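Local coordinates for putative lipoprotein (Campylobacter jejuni subsp. jejuni, PDB 2G5G) that binds heme, with two cofacial heme groups linked to dimerization, and probably takes part in bacterial heme transport, at residues N16-Q27 with L255-K265. Sequence-based numbering, arbitrary orientation.
Sequences NKDFYILDTHTQ and LKDSDYVLIYK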
# COMPACT_ATOMS: atom_id res chain seq x y z
N ASN A 16 -38.25 -5.30 15.95
CA ASN A 16 -38.86 -6.62 16.23
C ASN A 16 -39.24 -7.41 14.96
O ASN A 16 -39.44 -8.62 15.04
CB ASN A 16 -40.07 -6.52 17.18
CG ASN A 16 -39.70 -5.96 18.55
OD1 ASN A 16 -38.77 -6.44 19.19
ND2 ASN A 16 -40.47 -4.98 19.02
N LYS A 17 -39.32 -6.74 13.82
CA LYS A 17 -39.46 -7.43 12.53
C LYS A 17 -38.13 -7.51 11.81
O LYS A 17 -37.70 -8.60 11.41
CB LYS A 17 -40.53 -6.75 11.65
CG LYS A 17 -41.94 -7.36 11.81
CD LYS A 17 -43.06 -6.51 11.20
CE LYS A 17 -44.42 -6.84 11.87
NZ LYS A 17 -45.53 -5.89 11.51
N ASP A 18 -37.46 -6.38 11.65
CA ASP A 18 -36.21 -6.30 10.91
C ASP A 18 -34.96 -6.43 11.79
O ASP A 18 -33.89 -6.83 11.31
CB ASP A 18 -36.16 -5.00 10.11
CG ASP A 18 -37.34 -4.86 9.13
OD1 ASP A 18 -37.74 -5.88 8.53
OD2 ASP A 18 -37.86 -3.74 8.97
N PHE A 19 -35.08 -6.05 13.06
CA PHE A 19 -33.93 -6.05 13.97
C PHE A 19 -34.37 -6.08 15.42
O PHE A 19 -35.52 -5.80 15.75
CB PHE A 19 -33.04 -4.81 13.73
CG PHE A 19 -33.58 -3.55 14.35
CD1 PHE A 19 -33.18 -3.15 15.63
CD2 PHE A 19 -34.49 -2.75 13.65
CE1 PHE A 19 -33.67 -1.98 16.19
CE2 PHE A 19 -35.00 -1.57 14.22
CZ PHE A 19 -34.60 -1.18 15.48
N TYR A 20 -33.42 -6.40 16.30
CA TYR A 20 -33.64 -6.14 17.71
C TYR A 20 -32.29 -5.75 18.34
O TYR A 20 -31.26 -5.69 17.65
CB TYR A 20 -34.31 -7.33 18.42
CG TYR A 20 -33.50 -8.61 18.44
CD1 TYR A 20 -32.68 -8.93 19.52
CD2 TYR A 20 -33.58 -9.53 17.38
CE1 TYR A 20 -31.94 -10.10 19.55
CE2 TYR A 20 -32.84 -10.70 17.39
CZ TYR A 20 -32.04 -10.99 18.48
OH TYR A 20 -31.29 -12.13 18.49
N ILE A 21 -32.33 -5.43 19.61
CA ILE A 21 -31.15 -4.92 20.33
C ILE A 21 -30.94 -5.73 21.58
O ILE A 21 -31.88 -5.94 22.33
CB ILE A 21 -31.38 -3.46 20.77
CG1 ILE A 21 -31.71 -2.57 19.57
CG2 ILE A 21 -30.15 -2.91 21.58
CD1 ILE A 21 -32.35 -1.28 19.97
N LEU A 22 -29.70 -6.15 21.82
CA LEU A 22 -29.32 -6.73 23.08
C LEU A 22 -28.39 -5.78 23.83
O LEU A 22 -27.48 -5.24 23.25
CB LEU A 22 -28.54 -8.02 22.88
CG LEU A 22 -29.25 -9.27 22.37
CD1 LEU A 22 -28.20 -10.36 22.21
CD2 LEU A 22 -30.33 -9.70 23.36
N ASP A 23 -28.66 -5.62 25.12
CA ASP A 23 -27.67 -5.18 26.09
C ASP A 23 -26.65 -6.34 26.16
O ASP A 23 -27.03 -7.48 26.51
CB ASP A 23 -28.39 -5.00 27.42
CG ASP A 23 -27.49 -4.51 28.53
OD1 ASP A 23 -26.30 -4.88 28.58
OD2 ASP A 23 -27.98 -3.77 29.40
N THR A 24 -25.38 -6.10 25.83
CA THR A 24 -24.42 -7.22 25.82
C THR A 24 -23.96 -7.67 27.24
O THR A 24 -23.38 -8.74 27.40
CB THR A 24 -23.14 -6.90 25.01
OG1 THR A 24 -22.46 -5.81 25.66
CG2 THR A 24 -23.43 -6.60 23.54
N HIS A 25 -24.21 -6.84 28.24
CA HIS A 25 -23.76 -7.16 29.60
C HIS A 25 -24.66 -8.25 30.20
O HIS A 25 -24.19 -9.17 30.90
CB HIS A 25 -23.77 -5.90 30.47
CG HIS A 25 -22.85 -4.81 29.98
ND1 HIS A 25 -22.04 -4.09 30.82
CD2 HIS A 25 -22.58 -4.35 28.73
CE1 HIS A 25 -21.32 -3.22 30.12
NE2 HIS A 25 -21.64 -3.36 28.85
N THR A 26 -25.95 -8.18 29.88
CA THR A 26 -26.94 -9.06 30.47
C THR A 26 -27.51 -10.00 29.42
O THR A 26 -28.19 -10.94 29.77
CB THR A 26 -28.14 -8.27 31.03
OG1 THR A 26 -28.68 -7.42 29.98
CG2 THR A 26 -27.76 -7.41 32.24
N GLN A 27 -27.22 -9.73 28.15
CA GLN A 27 -27.87 -10.41 27.02
C GLN A 27 -29.41 -10.32 27.09
O GLN A 27 -30.13 -11.23 26.66
CB GLN A 27 -27.43 -11.88 26.91
CG GLN A 27 -25.96 -12.04 26.64
CD GLN A 27 -25.57 -13.50 26.70
OE1 GLN A 27 -25.65 -14.21 25.71
NE2 GLN A 27 -25.13 -13.94 27.87
N LEU A 255 -19.89 -10.55 22.33
CA LEU A 255 -20.49 -9.66 23.31
C LEU A 255 -19.50 -8.67 23.92
O LEU A 255 -19.86 -7.56 24.28
CB LEU A 255 -21.17 -10.48 24.40
CG LEU A 255 -22.35 -11.37 24.00
CD1 LEU A 255 -22.66 -12.34 25.17
CD2 LEU A 255 -23.57 -10.52 23.59
N LYS A 256 -18.25 -9.09 24.04
CA LYS A 256 -17.21 -8.26 24.60
C LYS A 256 -16.83 -7.05 23.74
O LYS A 256 -16.09 -6.18 24.22
CB LYS A 256 -15.94 -9.10 24.85
CG LYS A 256 -16.15 -10.29 25.80
CD LYS A 256 -14.83 -11.10 26.03
CE LYS A 256 -14.37 -11.94 24.78
NZ LYS A 256 -15.45 -12.82 24.15
N ASP A 257 -17.26 -7.04 22.48
CA ASP A 257 -16.90 -5.98 21.55
C ASP A 257 -17.65 -4.67 21.83
O ASP A 257 -17.23 -3.61 21.39
CB ASP A 257 -17.20 -6.40 20.10
CG ASP A 257 -16.06 -7.16 19.47
OD1 ASP A 257 -14.92 -7.03 19.93
OD2 ASP A 257 -16.32 -7.89 18.50
N SER A 258 -18.78 -4.74 22.52
CA SER A 258 -19.64 -3.55 22.57
C SER A 258 -20.53 -3.62 23.83
O SER A 258 -20.47 -4.60 24.56
CB SER A 258 -20.45 -3.48 21.27
OG SER A 258 -21.46 -4.48 21.24
N ASP A 259 -21.31 -2.57 24.10
CA ASP A 259 -22.27 -2.54 25.21
C ASP A 259 -23.70 -2.85 24.75
O ASP A 259 -24.55 -3.32 25.54
CB ASP A 259 -22.22 -1.17 25.90
CG ASP A 259 -20.82 -0.87 26.43
OD1 ASP A 259 -20.35 -1.66 27.30
OD2 ASP A 259 -20.18 0.10 25.94
N TYR A 260 -23.96 -2.57 23.48
CA TYR A 260 -25.25 -2.89 22.85
C TYR A 260 -24.94 -3.46 21.49
O TYR A 260 -23.92 -3.08 20.86
CB TYR A 260 -26.16 -1.64 22.72
CG TYR A 260 -26.54 -1.08 24.07
CD1 TYR A 260 -25.77 -0.05 24.65
CD2 TYR A 260 -27.61 -1.59 24.80
CE1 TYR A 260 -26.09 0.46 25.90
CE2 TYR A 260 -27.95 -1.08 26.06
CZ TYR A 260 -27.17 -0.06 26.60
OH TYR A 260 -27.41 0.45 27.86
N VAL A 261 -25.81 -4.35 20.99
CA VAL A 261 -25.59 -4.84 19.65
C VAL A 261 -26.94 -4.89 18.96
O VAL A 261 -27.95 -5.27 19.55
CB VAL A 261 -24.75 -6.19 19.62
CG1 VAL A 261 -25.44 -7.27 20.42
CG2 VAL A 261 -24.43 -6.62 18.19
N LEU A 262 -26.96 -4.41 17.72
CA LEU A 262 -28.16 -4.51 16.90
C LEU A 262 -28.04 -5.75 16.08
O LEU A 262 -27.01 -5.98 15.45
CB LEU A 262 -28.33 -3.28 16.00
CG LEU A 262 -29.14 -2.19 16.67
CD1 LEU A 262 -28.21 -1.48 17.68
CD2 LEU A 262 -29.67 -1.16 15.61
N ILE A 263 -29.08 -6.57 16.11
CA ILE A 263 -29.05 -7.89 15.48
C ILE A 263 -30.16 -7.88 14.44
O ILE A 263 -31.30 -7.54 14.76
CB ILE A 263 -29.27 -9.03 16.50
CG1 ILE A 263 -28.09 -9.08 17.50
CG2 ILE A 263 -29.40 -10.39 15.77
CD1 ILE A 263 -28.35 -9.93 18.72
N TYR A 264 -29.80 -8.23 13.21
CA TYR A 264 -30.71 -8.10 12.06
C TYR A 264 -31.30 -9.45 11.63
O TYR A 264 -30.62 -10.47 11.71
CB TYR A 264 -29.98 -7.44 10.88
CG TYR A 264 -29.45 -6.07 11.19
CD1 TYR A 264 -28.11 -5.89 11.55
CD2 TYR A 264 -30.28 -4.95 11.15
CE1 TYR A 264 -27.61 -4.63 11.86
CE2 TYR A 264 -29.79 -3.67 11.45
CZ TYR A 264 -28.45 -3.52 11.80
OH TYR A 264 -27.96 -2.27 12.11
N LYS A 265 -32.55 -9.44 11.19
CA LYS A 265 -33.25 -10.66 10.74
C LYS A 265 -32.90 -11.02 9.29
O LYS A 265 -33.07 -10.20 8.37
CB LYS A 265 -34.77 -10.51 10.90
CG LYS A 265 -35.32 -10.88 12.30
CD LYS A 265 -34.59 -10.24 13.48
CE LYS A 265 -35.58 -9.68 14.52
NZ LYS A 265 -36.65 -10.63 14.97
O HOH W 1 -33.10 -6.96 8.85
O HOH W 2 -29.15 -1.40 29.24
O HOH W 3 -24.89 -2.21 28.19
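The Tyr20 ring lies across the side chain of Ile263. CB of Ile263 sits over one face, 4.1 Å from the ring centroid, a CH-pi contact displaced toward the rim. CG2 and CD1 of Ile263 reach on to Tyr20 OH. At the ring edge, near its plane, CE of Lys265 stands 3.5 Å from Tyr20 CD2. Tyr20 CG lies between its backbone N and carbonyl carbon (chi1 63°), which turns the ring over the neighbouring strand. The Lys265 chain bends to get there, and its NZ makes a weak hydrogen bond to Asn16 O. Ile263 CD1 also meets Leu22 CD1 at 3.5 Å.

The edge of the His25 ring faces Asp259. NE2 donates in the ring plane to the anti lone pair of Asp259 OD1, 2.6 Å away, while ring and carboxylate planes are 41° apart. Lys226 forms a salt bridge to the same oxygen, and OD2 accepts from Val245 N, which fixes the carboxylate. Thr24 OG1 donates to Ser258 O at 2.6 Å. Asp23 OD1 closes an Asx turn onto His25 N. A water joins Asp23 OD2 to Tyr260 OH.

Strands 19-23 and 260-264 pair antiparallel. Tyr20 with Ile263 and Leu22 with Val261 are hydrogen-bonded pairs, each with two backbone bonds. On the sheet face opposite Tyr20 and Ile263, Ile21 CG1 lies beside Leu262 CG at 3.9 Å. Phe19 CD1 is 4.0 Å from Leu262 CD2.

The contact joins the first strand of the chain to the last in sequence, inside the mixed sheet, and brings the chain ends together. None of its residues lines the heme pocket. Strand 19-23 lies between 28-29 and 260-264, which runs parallel to 243-248. Helix 32-39 packs on Ile21 and Tyr260, and helix 54-73 on Phe19 and Leu262.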